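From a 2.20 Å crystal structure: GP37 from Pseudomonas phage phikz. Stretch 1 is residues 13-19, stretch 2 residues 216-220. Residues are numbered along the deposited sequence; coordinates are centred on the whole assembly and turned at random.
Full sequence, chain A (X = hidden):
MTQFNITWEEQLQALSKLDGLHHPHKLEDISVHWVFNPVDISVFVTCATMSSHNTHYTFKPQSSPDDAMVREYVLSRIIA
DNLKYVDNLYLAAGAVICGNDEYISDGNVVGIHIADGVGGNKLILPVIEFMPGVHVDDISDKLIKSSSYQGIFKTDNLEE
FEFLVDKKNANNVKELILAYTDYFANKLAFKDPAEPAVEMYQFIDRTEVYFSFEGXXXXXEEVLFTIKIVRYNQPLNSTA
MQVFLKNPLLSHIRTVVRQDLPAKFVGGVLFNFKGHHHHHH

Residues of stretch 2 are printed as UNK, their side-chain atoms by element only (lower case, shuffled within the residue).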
# COMPACT_ATOMS: atom_id res chain seq x y z
N GLN A 13 10.39 29.67 -9.50
CA GLN A 13 10.41 31.09 -9.18
C GLN A 13 9.67 31.38 -7.89
O GLN A 13 10.13 32.19 -7.07
CB GLN A 13 9.82 31.89 -10.34
CG GLN A 13 10.73 31.99 -11.55
CD GLN A 13 9.99 32.36 -12.82
OE1 GLN A 13 8.83 32.77 -12.78
NE2 GLN A 13 10.66 32.22 -13.96
N ALA A 14 8.52 30.74 -7.68
CA ALA A 14 7.80 30.90 -6.42
C ALA A 14 8.60 30.30 -5.26
O ALA A 14 8.69 30.90 -4.19
CB ALA A 14 6.42 30.26 -6.51
N LEU A 15 9.17 29.11 -5.47
CA LEU A 15 9.93 28.46 -4.41
C LEU A 15 11.18 29.25 -4.04
O LEU A 15 11.62 29.22 -2.88
CB LEU A 15 10.30 27.04 -4.82
CG LEU A 15 9.13 26.06 -4.90
CD1 LEU A 15 9.61 24.65 -5.22
CD2 LEU A 15 8.34 26.07 -3.60
N SER A 16 11.77 29.97 -5.00
CA SER A 16 12.98 30.74 -4.74
C SER A 16 12.74 31.90 -3.79
O SER A 16 13.71 32.45 -3.26
CB SER A 16 13.57 31.26 -6.06
OG SER A 16 12.73 32.24 -6.64
N LYS A 17 11.49 32.30 -3.57
CA LYS A 17 11.21 33.35 -2.60
C LYS A 17 11.20 32.83 -1.17
O LYS A 17 11.15 33.64 -0.24
CB LYS A 17 9.87 34.02 -2.94
CG LYS A 17 9.94 34.85 -4.21
CD LYS A 17 8.57 35.15 -4.79
CE LYS A 17 8.72 35.79 -6.17
NZ LYS A 17 7.42 36.05 -6.83
N LEU A 18 11.25 31.52 -0.97
CA LEU A 18 11.30 30.94 0.37
C LEU A 18 12.71 31.05 0.92
O LEU A 18 13.66 30.54 0.32
CB LEU A 18 10.84 29.49 0.34
CG LEU A 18 9.36 29.21 0.11
CD1 LEU A 18 9.09 27.72 0.10
CD2 LEU A 18 8.52 29.90 1.17
N ASP A 19 12.84 31.71 2.08
CA ASP A 19 14.11 31.74 2.80
C ASP A 19 14.60 30.33 3.10
O ASP A 19 13.82 29.45 3.49
CB ASP A 19 13.95 32.51 4.10
CG ASP A 19 14.35 33.97 3.97
OD1 ASP A 19 14.24 34.53 2.86
OD2 ASP A 19 14.77 34.54 4.99
N UNK A 216 2.42 34.00 4.81
CA UNK A 216 2.30 34.97 3.74
C UNK A 216 3.40 34.72 2.71
O UNK A 216 4.58 34.64 3.05
c UNK A 216 2.41 36.39 4.29
s UNK A 216 2.19 37.69 3.06
N UNK A 217 3.00 34.59 1.44
CA UNK A 217 3.91 34.40 0.34
C UNK A 217 3.50 35.32 -0.80
O UNK A 217 2.30 35.50 -1.05
c UNK A 217 6.14 32.01 -1.08
c UNK A 217 3.90 32.93 -0.13
c UNK A 217 4.93 32.62 -1.18
n UNK A 217 4.76 32.93 -2.51
c UNK A 217 5.82 32.53 -3.19
n UNK A 217 6.67 31.97 -2.35
N UNK A 218 4.46 35.93 -1.50
CA UNK A 218 4.10 36.97 -2.49
C UNK A 218 3.21 36.49 -3.63
O UNK A 218 2.53 37.32 -4.24
c UNK A 218 5.47 37.43 -3.01
c UNK A 218 5.91 35.82 -1.31
c UNK A 218 6.43 37.09 -1.93
N UNK A 219 3.19 35.19 -3.93
CA UNK A 219 2.52 34.70 -5.13
C UNK A 219 1.18 34.03 -4.86
O UNK A 219 0.47 33.69 -5.81
o UNK A 219 4.67 35.59 -6.63
c UNK A 219 3.44 33.71 -5.86
c UNK A 219 4.70 34.36 -6.38
o UNK A 219 5.72 33.66 -6.55
N UNK A 220 0.80 33.83 -3.60
CA UNK A 220 -0.42 33.13 -3.26
C UNK A 220 -1.13 33.87 -2.13
O UNK A 220 -0.53 34.67 -1.42
c UNK A 220 0.77 31.61 -1.65
c UNK A 220 0.41 30.86 -4.01
c UNK A 220 -0.16 31.66 -2.84

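Position 216 carries two side-chain atoms, one carbon followed by one sulfur. There is no branch and no ring. The side chain touches nothing on stretch 1. The sulfur ends the chain one bond beyond CB, which leaves cysteine. C216 has chi1 in the t well. It belongs to a weakly bonded strand that enters from earlier in the chain.

Position 217 has one carbon and then a five-membered ring of three carbons and two nitrogens. The two nitrogens are separated by a single carbon, so the ring is an imidazole. One ring nitrogen lies 2.9 Å from A14 O. The other lies 3.1 Å from the backbone N of position 219. A ring carbon approaches L18 CD2. The residue is histidine. H217 NE2 donates a hydrogen bond to A14 O, so this nitrogen carries a proton. H217 ND1 accepts from the backbone N of position 219, and the ring is thus held through both of its nitrogens. L18 CD2 sits 3.9 Å from H217 CD2, at the ring edge and near its plane. K17 CB comes to 3.8 Å from H217 NE2 at an oblique angle.

Position 218 has three side-chain carbons that close a ring onto its own backbone nitrogen. One ring carbon lies 4.1 Å from K17 CD, a carbon-to-carbon contact beside the lysine chain. The ring closure identifies proline, and the carbon near K17 is P218 CG. The ring pucker is C-gamma exo. With its nitrogen in the ring, P218 has no backbone N-H to donate. Its phi of -61° suits the type I turn that runs from H217 to position 220.

Position 219 has two carbons, the second carrying two oxygens. This is a short carboxylate, and both oxygens lie within 3 Å of K17 NZ. The residue is aspartate. K17 NZ is 2.8 Å from D219 OD1, in a salt bridge that is also a hydrogen bond. A second, weak hydrogen bond runs from K17 NZ to D219 OD2 at 2.9 Å. D219 OD2 also lies 3.5 Å from A14 CB, so the carboxylate packs against the alanine as well.

Position 220 has three side-chain carbons, with CB carrying two of them. There is no ring. The side chain makes no contact with stretch 1. A branch at CB made of carbon alone gives valine. The backbone N of V220 makes a weak hydrogen bond to H217 O, a distance of 3.4 Å, within the turn.

The contact joins two type I turns that are far apart in sequence. One runs from L15 to L18, the other from H217 to V220. A14 O accepts from K17 N at 3.2 Å and from H217 NE2 at 2.9 Å, so one carbonyl serves both its own stretch and the other. K17 points toward stretch 2, and its extended chain passes P218 to reach D219. The histidine bond and the salt bridge supply the polar links. A14, L18 and P218 add the packing around them.

Stretch 2 (216-220) CHPDV
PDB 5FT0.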